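Local coordinates for McyG protein (Microcystis aeruginosa PCC 7806, PDB 4R0M) that probably activates phenylalanine or a related phenylpropanoid as its adenylate and loads it onto a carrier domain, to start microcystin assembly, at residues V113-N125 with L178-K190. Numbering follows the deposited sequence.
Sequences VKKLENVWKILDN and LLLFTSGSTGMPK
Helix 113-122 runs across strand 178-182 and the loop after it, with the two short axes 10.6 Å apart at closest and their directions 131° apart. Phe181 is the centre of the apolar part. Both methyls of Val119 lie against its ring, and CG2 sits over one face, 3.8 Å from the ring centroid and 19° off the normal, a CH-pi contact. Leu123 CD2 comes to the ring edge near CZ and also meets Leu179 CD2 at 3.8 Å. Pro189 packs its CG against Val119 CG2 and Ile122 CD1. Met188, a selenomethionine, is poorly ordered, and its chain bends toward the helix. Its SE lies by the amide of Asn118, and its CE lies 3.9 Å from Ile122 CG1.

Lys115 makes the one hydrogen bond between the segments. Its chain leaves the helix with CG anti to the backbone N (chi1 -158°), stays extended, passes Ser183 OG and brings NZ within 2.8 Å of Phe181 O. The ammonium stands above the carbonyl plane, tilted well out of it. Replacing Lys115 with an alanine would probably leave Phe181 O without this donor and take away the aliphatic chain that runs beside Ser183 OG.

On the strand's other side, Thr182 touches the bound phenylalanyl-adenylate. Thr182 and Lys190 pair through both backbone N-H to O bonds and close the hairpin around the glycine- and serine-rich loop, which matches the phosphate-binding loop of adenylate-forming enzymes. Val98 of strand 96-99 also touches Phe181 and Leu123. The poorly ordered loop tip, Gly184 to Thr186, makes no contact with the helix. The contact is thus mostly apolar, with one lysine-to-carbonyl hydrogen bond tying the helix to the strand just before Thr182.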
ATOM      1  N   VAL A 113      15.981   5.691  -3.502  1.00 31.76           N
ATOM      2  CA  VAL A 113      17.239   5.576  -4.250  1.00 31.99           C
ATOM      3  C   VAL A 113      18.046   4.363  -3.775  1.00 32.40           C
ATOM      4  O   VAL A 113      18.590   3.619  -4.595  1.00 32.31           O
ATOM      5  CB  VAL A 113      18.080   6.875  -4.152  1.00 31.89           C
ATOM      6  CG1 VAL A 113      19.543   6.627  -4.505  1.00 31.56           C
ATOM      7  CG2 VAL A 113      17.496   7.955  -5.050  1.00 31.60           C
ATOM      8  N   LYS A 114      18.105   4.168  -2.456  1.00 33.46           N
ATOM      9  CA  LYS A 114      18.824   3.041  -1.853  1.00 34.60           C
ATOM     10  C   LYS A 114      18.194   1.702  -2.226  1.00 33.47           C
ATOM     11  O   LYS A 114      18.902   0.738  -2.517  1.00 32.94           O
ATOM     12  CB  LYS A 114      18.883   3.181  -0.327  1.00 36.93           C
ATOM     13  CG  LYS A 114      19.861   4.236   0.165  1.00 40.09           C
ATOM     14  CD  LYS A 114      19.611   4.600   1.624  1.00 42.52           C
ATOM     15  CE  LYS A 114      20.434   5.815   2.035  1.00 44.07           C
ATOM     16  NZ  LYS A 114      20.102   6.283   3.410  1.00 45.36           N
ATOM     17  N   LYS A 115      16.864   1.657  -2.215  1.00 32.88           N
ATOM     18  CA  LYS A 115      16.120   0.456  -2.582  1.00 32.16           C
ATOM     19  C   LYS A 115      16.395   0.077  -4.040  1.00 31.24           C
ATOM     20  O   LYS A 115      16.693  -1.078  -4.338  1.00 30.53           O
ATOM     21  CB  LYS A 115      14.624   0.663  -2.346  1.00 32.33           C
ATOM     22  CG  LYS A 115      13.835  -0.624  -2.176  1.00 33.31           C
ATOM     23  CD  LYS A 115      12.351  -0.329  -2.042  1.00 34.04           C
ATOM     24  CE  LYS A 115      11.576  -1.569  -1.639  1.00 34.76           C
ATOM     25  NZ  LYS A 115      10.112  -1.303  -1.583  1.00 35.60           N
ATOM     26  N   LEU A 116      16.312   1.065  -4.931  1.00 30.34           N
ATOM     27  CA  LEU A 116      16.607   0.869  -6.348  1.00 30.07           C
ATOM     28  C   LEU A 116      17.995   0.263  -6.561  1.00 30.69           C
ATOM     29  O   LEU A 116      18.139  -0.706  -7.309  1.00 30.90           O
ATOM     30  CB  LEU A 116      16.470   2.188  -7.120  1.00 29.07           C
ATOM     31  CG  LEU A 116      17.001   2.266  -8.557  1.00 29.04           C
ATOM     32  CD1 LEU A 116      16.247   1.340  -9.506  1.00 28.81           C
ATOM     33  CD2 LEU A 116      16.957   3.702  -9.056  1.00 28.40           C
ATOM     34  N   GLU A 117      19.001   0.829  -5.893  1.00 30.67           N
ATOM     35  CA  GLU A 117      20.380   0.343  -5.992  1.00 30.86           C
ATOM     36  C   GLU A 117      20.557  -1.047  -5.384  1.00 30.31           C
ATOM     37  O   GLU A 117      21.256  -1.887  -5.953  1.00 30.16           O
ATOM     38  CB  GLU A 117      21.361   1.337  -5.358  1.00 31.10           C
ATOM     39  CG  GLU A 117      21.493   2.642  -6.132  1.00 32.22           C
ATOM     40  CD  GLU A 117      22.478   3.622  -5.518  1.00 32.91           C
ATOM     41  OE1 GLU A 117      23.174   3.268  -4.545  1.00 33.76           O
ATOM     42  OE2 GLU A 117      22.559   4.761  -6.017  1.00 34.03           O
ATOM     43  N   ASN A 118      19.923  -1.284  -4.234  1.00 29.79           N
ATOM     44  CA  ASN A 118      20.009  -2.580  -3.558  1.00 29.88           C
ATOM     45  C   ASN A 118      19.365  -3.702  -4.364  1.00 29.77           C
ATOM     46  O   ASN A 118      19.970  -4.755  -4.561  1.00 29.91           O
ATOM     47  CB  ASN A 118      19.399  -2.518  -2.151  1.00 29.92           C
ATOM     48  CG  ASN A 118      20.307  -1.830  -1.141  1.00 30.33           C
ATOM     49  OD1 ASN A 118      21.521  -1.734  -1.334  1.00 30.69           O
ATOM     50  ND2 ASN A 118      19.717  -1.354  -0.050  1.00 30.10           N
ATOM     51  N   VAL A 119      18.140  -3.460  -4.829  1.00 29.33           N
ATOM     52  CA  VAL A 119      17.407  -4.417  -5.653  1.00 29.27           C
ATOM     53  C   VAL A 119      18.182  -4.699  -6.942  1.00 29.72           C
ATOM     54  O   VAL A 119      18.311  -5.854  -7.354  1.00 29.92           O
ATOM     55  CB  VAL A 119      15.971  -3.921  -5.955  1.00 28.97           C
ATOM     56  CG1 VAL A 119      15.290  -4.792  -7.002  1.00 28.86           C
ATOM     57  CG2 VAL A 119      15.143  -3.883  -4.679  1.00 28.49           C
ATOM     58  N   TRP A 120      18.712  -3.639  -7.553  1.00 29.73           N
ATOM     59  CA  TRP A 120      19.532  -3.744  -8.764  1.00 30.79           C
ATOM     60  C   TRP A 120      20.705  -4.670  -8.578  1.00 31.53           C
ATOM     61  O   TRP A 120      21.024  -5.458  -9.471  1.00 32.06           O
ATOM     62  CB  TRP A 120      20.000  -2.359  -9.194  1.00 30.44           C
ATOM     63  CG  TRP A 120      20.814  -2.312 -10.464  1.00 30.16           C
ATOM     64  CD1 TRP A 120      20.351  -2.357 -11.777  1.00 30.39           C
ATOM     65  CD2 TRP A 120      22.271  -2.169 -10.581  1.00 30.20           C
ATOM     66  NE1 TRP A 120      21.392  -2.268 -12.670  1.00 30.16           N
ATOM     67  CE2 TRP A 120      22.570  -2.154 -12.020  1.00 30.27           C
ATOM     68  CE3 TRP A 120      23.321  -2.064  -9.674  1.00 30.01           C
ATOM     69  CZ2 TRP A 120      23.866  -2.035 -12.501  1.00 30.61           C
ATOM     70  CZ3 TRP A 120      24.624  -1.947 -10.172  1.00 30.05           C
ATOM     71  CH2 TRP A 120      24.887  -1.933 -11.550  1.00 30.28           C
ATOM     72  N   LYS A 121      21.346  -4.588  -7.413  1.00 32.48           N
ATOM     73  CA  LYS A 121      22.476  -5.458  -7.081  1.00 33.65           C
ATOM     74  C   LYS A 121      22.028  -6.895  -6.797  1.00 33.30           C
ATOM     75  O   LYS A 121      22.685  -7.848  -7.219  1.00 33.38           O
ATOM     76  CB  LYS A 121      23.271  -4.888  -5.899  1.00 34.84           C
ATOM     77  CG  LYS A 121      24.076  -3.646  -6.256  1.00 36.62           C
ATOM     78  CD  LYS A 121      24.595  -2.911  -5.027  1.00 37.71           C
ATOM     79  CE  LYS A 121      25.293  -1.618  -5.427  1.00 38.23           C
ATOM     80  NZ  LYS A 121      26.007  -0.971  -4.289  1.00 39.14           N
ATOM     81  N   ILE A 122      20.905  -7.039  -6.095  1.00 32.61           N
ATOM     82  CA  ILE A 122      20.335  -8.354  -5.791  1.00 33.02           C
ATOM     83  C   ILE A 122      19.978  -9.140  -7.065  1.00 33.41           C
ATOM     84  O   ILE A 122      20.142 -10.361  -7.111  1.00 33.07           O
ATOM     85  CB  ILE A 122      19.110  -8.232  -4.848  1.00 32.98           C
ATOM     86  CG1 ILE A 122      19.561  -7.803  -3.448  1.00 32.52           C
ATOM     87  CG2 ILE A 122      18.339  -9.544  -4.756  1.00 33.30           C
ATOM     88  CD1 ILE A 122      18.464  -7.204  -2.591  1.00 32.43           C
ATOM     89  N   LEU A 123      19.525  -8.426  -8.095  1.00 34.10           N
ATOM     90  CA  LEU A 123      19.038  -9.044  -9.334  1.00 34.94           C
ATOM     91  C   LEU A 123      20.079  -9.132 -10.456  1.00 36.22           C
ATOM     92  O   LEU A 123      19.728  -9.377 -11.614  1.00 36.17           O
ATOM     93  CB  LEU A 123      17.793  -8.304  -9.841  1.00 34.24           C
ATOM     94  CG  LEU A 123      16.537  -8.239  -8.971  1.00 33.57           C
ATOM     95  CD1 LEU A 123      15.459  -7.442  -9.685  1.00 33.29           C
ATOM     96  CD2 LEU A 123      16.029  -9.627  -8.618  1.00 33.58           C
ATOM     97  N   ASP A 124      21.351  -8.942 -10.101  1.00 37.94           N
ATOM     98  CA  ASP A 124      22.481  -9.012 -11.044  1.00 39.27           C
ATOM     99  C   ASP A 124      22.354  -8.051 -12.234  1.00 38.82           C
ATOM    100  O   ASP A 124      22.335  -8.476 -13.392  1.00 39.07           O
ATOM    101  CB  ASP A 124      22.724 -10.457 -11.521  1.00 41.58           C
ATOM    102  CG  ASP A 124      23.150 -11.390 -10.391  1.00 44.27           C
ATOM    103  OD1 ASP A 124      24.014 -11.001  -9.570  1.00 45.74           O
ATOM    104  OD2 ASP A 124      22.627 -12.525 -10.331  1.00 45.61           O
ATOM    105  N   ASN A 125      22.261  -6.757 -11.927  1.00 38.32           N
ATOM    106  CA  ASN A 125      22.292  -5.679 -12.930  1.00 37.40           C
ATOM    107  C   ASN A 125      21.231  -5.773 -14.040  1.00 36.10           C
ATOM    108  O   ASN A 125      21.577  -5.810 -15.222  1.00 36.70           O
ATOM    109  CB  ASN A 125      23.696  -5.554 -13.558  1.00 38.34           C
ATOM    110  CG  ASN A 125      24.803  -5.398 -12.524  1.00 38.96           C
ATOM    111  OD1 ASN A 125      24.631  -5.709 -11.343  1.00 38.94           O
ATOM    112  ND2 ASN A 125      25.959  -4.916 -12.976  1.00 39.83           N
ATOM    113  N   LEU A 178       5.490 -11.922 -11.149  1.00 28.75           N
ATOM    114  CA  LEU A 178       5.668 -10.609 -10.548  1.00 28.42           C
ATOM    115  C   LEU A 178       6.554 -10.682  -9.311  1.00 28.51           C
ATOM    116  O   LEU A 178       6.349 -11.526  -8.435  1.00 28.47           O
ATOM    117  CB  LEU A 178       4.303 -10.007 -10.192  1.00 27.96           C
ATOM    118  CG  LEU A 178       4.210  -8.601  -9.587  1.00 27.76           C
ATOM    119  CD1 LEU A 178       4.749  -7.532 -10.529  1.00 27.09           C
ATOM    120  CD2 LEU A 178       2.765  -8.311  -9.211  1.00 27.11           C
ATOM    121  N   LEU A 179       7.543  -9.797  -9.256  1.00 28.57           N
ATOM    122  CA  LEU A 179       8.444  -9.718  -8.113  1.00 28.91           C
ATOM    123  C   LEU A 179       8.351  -8.335  -7.474  1.00 28.84           C
ATOM    124  O   LEU A 179       8.719  -7.336  -8.091  1.00 28.59           O
ATOM    125  CB  LEU A 179       9.880 -10.044  -8.540  1.00 28.88           C
ATOM    126  CG  LEU A 179      11.010 -10.060  -7.504  1.00 29.29           C
ATOM    127  CD1 LEU A 179      10.736 -11.025  -6.360  1.00 29.35           C
ATOM    128  CD2 LEU A 179      12.321 -10.412  -8.189  1.00 29.74           C
ATOM    129  N   LEU A 180       7.842  -8.290  -6.243  1.00 28.79           N
ATOM    130  CA  LEU A 180       7.650  -7.032  -5.519  1.00 29.72           C
ATOM    131  C   LEU A 180       8.469  -6.973  -4.231  1.00 30.32           C
ATOM    132  O   LEU A 180       8.265  -7.774  -3.314  1.00 30.04           O
ATOM    133  CB  LEU A 180       6.166  -6.805  -5.204  1.00 29.05           C
ATOM    134  CG  LEU A 180       5.202  -6.542  -6.363  1.00 28.80           C
ATOM    135  CD1 LEU A 180       3.775  -6.839  -5.934  1.00 28.45           C
ATOM    136  CD2 LEU A 180       5.327  -5.113  -6.864  1.00 28.29           C
ATOM    137  N   PHE A 181       9.387  -6.014  -4.172  1.00 31.48           N
ATOM    138  CA  PHE A 181      10.247  -5.834  -3.009  1.00 32.89           C
ATOM    139  C   PHE A 181       9.614  -4.913  -1.977  1.00 34.53           C
ATOM    140  O   PHE A 181       9.174  -3.812  -2.304  1.00 34.75           O
ATOM    141  CB  PHE A 181      11.615  -5.290  -3.428  1.00 32.57           C
ATOM    142  CG  PHE A 181      12.540  -6.335  -3.983  1.00 32.19           C
ATOM    143  CD1 PHE A 181      12.484  -6.693  -5.329  1.00 32.03           C
ATOM    144  CD2 PHE A 181      13.476  -6.956  -3.165  1.00 32.01           C
ATOM    145  CE1 PHE A 181      13.339  -7.656  -5.842  1.00 31.74           C
ATOM    146  CE2 PHE A 181      14.334  -7.921  -3.673  1.00 32.02           C
ATOM    147  CZ  PHE A 181      14.265  -8.271  -5.014  1.00 31.95           C
ATOM    148  N   THR A 182       9.560  -5.383  -0.735  1.00 37.43           N
ATOM    149  CA  THR A 182       9.142  -4.562   0.399  1.00 40.96           C
ATOM    150  C   THR A 182      10.350  -4.277   1.283  1.00 45.00           C
ATOM    151  O   THR A 182      11.232  -5.130   1.430  1.00 46.33           O
ATOM    152  CB  THR A 182       8.067  -5.263   1.252  1.00 40.58           C
ATOM    153  OG1 THR A 182       8.506  -6.585   1.587  1.00 40.33           O
ATOM    154  CG2 THR A 182       6.749  -5.350   0.504  1.00 40.18           C
ATOM    155  N   SER A 183      10.393  -3.079   1.863  1.00 49.68           N
ATOM    156  CA  SER A 183      11.452  -2.727   2.809  1.00 53.62           C
ATOM    157  C   SER A 183      11.187  -3.397   4.150  1.00 57.08           C
ATOM    158  O   SER A 183      10.104  -3.257   4.724  1.00 57.58           O
ATOM    159  CB  SER A 183      11.558  -1.208   2.986  1.00 54.05           C
ATOM    160  OG  SER A 183      12.223  -0.605   1.889  1.00 54.45           O
ATOM    161  N   GLY A 184      12.176  -4.142   4.636  1.00 60.61           N
ATOM    162  CA  GLY A 184      12.079  -4.797   5.938  1.00 64.07           C
ATOM    163  C   GLY A 184      12.291  -3.815   7.076  1.00 66.92           C
ATOM    164  O   GLY A 184      12.497  -2.619   6.845  1.00 66.52           O
ATOM    165  N   SER A 185      12.236  -4.323   8.304  1.00 69.84           N
ATOM    166  CA  SER A 185      12.502  -3.516   9.497  1.00 72.61           C
ATOM    167  C   SER A 185      13.941  -2.997   9.498  1.00 74.25           C
ATOM    168  O   SER A 185      14.187  -1.828   9.808  1.00 74.49           O
ATOM    169  CB  SER A 185      12.225  -4.327  10.767  1.00 73.28           C
ATOM    170  OG  SER A 185      10.880  -4.772  10.808  1.00 73.15           O
ATOM    171  N   THR A 186      14.880  -3.877   9.145  1.00 75.28           N
ATOM    172  CA  THR A 186      16.300  -3.535   9.035  1.00 75.49           C
ATOM    173  C   THR A 186      16.925  -4.188   7.799  1.00 76.19           C
ATOM    174  O   THR A 186      16.455  -5.231   7.333  1.00 77.32           O
ATOM    175  CB  THR A 186      17.105  -3.993  10.274  1.00 76.10           C
ATOM    176  OG1 THR A 186      16.933  -5.402  10.471  1.00 76.74           O
ATOM    177  CG2 THR A 186      16.671  -3.249  11.534  1.00 75.12           C
ATOM    178  N   GLY A 187      17.977  -3.564   7.274  1.00 74.71           N
ATOM    179  CA  GLY A 187      18.808  -4.164   6.230  1.00 71.85           C
ATOM    180  C   GLY A 187      18.217  -4.206   4.833  1.00 70.02           C
ATOM    181  O   GLY A 187      17.632  -3.227   4.363  1.00 70.59           O
HETATM  182  N   MSE A 188      18.376  -5.355   4.177  1.00 66.18           N
HETATM  183  CA  MSE A 188      18.025  -5.523   2.764  1.00 63.42           C
HETATM  184  C   MSE A 188      16.538  -5.706   2.556  1.00 59.05           C
HETATM  185  O   MSE A 188      15.842  -6.204   3.446  1.00 58.82           O
HETATM  186  CB  MSE A 188      18.795  -6.723   2.199  1.00 66.14           C
HETATM  187  CG  MSE A 188      20.307  -6.488   2.149  1.00 68.94           C
HETATM  188 SE   MSE A 188      20.780  -5.115   0.809  1.00 73.14          SE
HETATM  189  CE  MSE A 188      21.676  -6.282  -0.504  1.00 70.24           C
ATOM    190  N   PRO A 189      16.027  -5.291   1.377  1.00 53.97           N
ATOM    191  CA  PRO A 189      14.609  -5.466   1.045  1.00 50.84           C
ATOM    192  C   PRO A 189      14.228  -6.920   0.749  1.00 47.25           C
ATOM    193  O   PRO A 189      15.065  -7.706   0.301  1.00 45.66           O
ATOM    194  CB  PRO A 189      14.435  -4.602  -0.208  1.00 51.43           C
ATOM    195  CG  PRO A 189      15.790  -4.553  -0.823  1.00 51.67           C
ATOM    196  CD  PRO A 189      16.741  -4.531   0.334  1.00 53.15           C
ATOM    197  N   LYS A 190      12.966  -7.258   0.999  1.00 43.51           N
ATOM    198  CA  LYS A 190      12.475  -8.624   0.842  1.00 41.02           C
ATOM    199  C   LYS A 190      11.681  -8.754  -0.460  1.00 38.72           C
ATOM    200  O   LYS A 190      10.701  -8.038  -0.673  1.00 38.46           O
ATOM    201  CB  LYS A 190      11.617  -9.032   2.047  1.00 41.38           C
ATOM    202  CG  LYS A 190      12.054  -8.422   3.378  1.00 42.68           C
ATOM    203  CD  LYS A 190      11.561  -9.205   4.590  1.00 43.13           C
ATOM    204  CE  LYS A 190      10.071  -9.039   4.851  1.00 43.68           C
ATOM    205  NZ  LYS A 190       9.721  -7.713   5.433  1.00 45.33           N
TER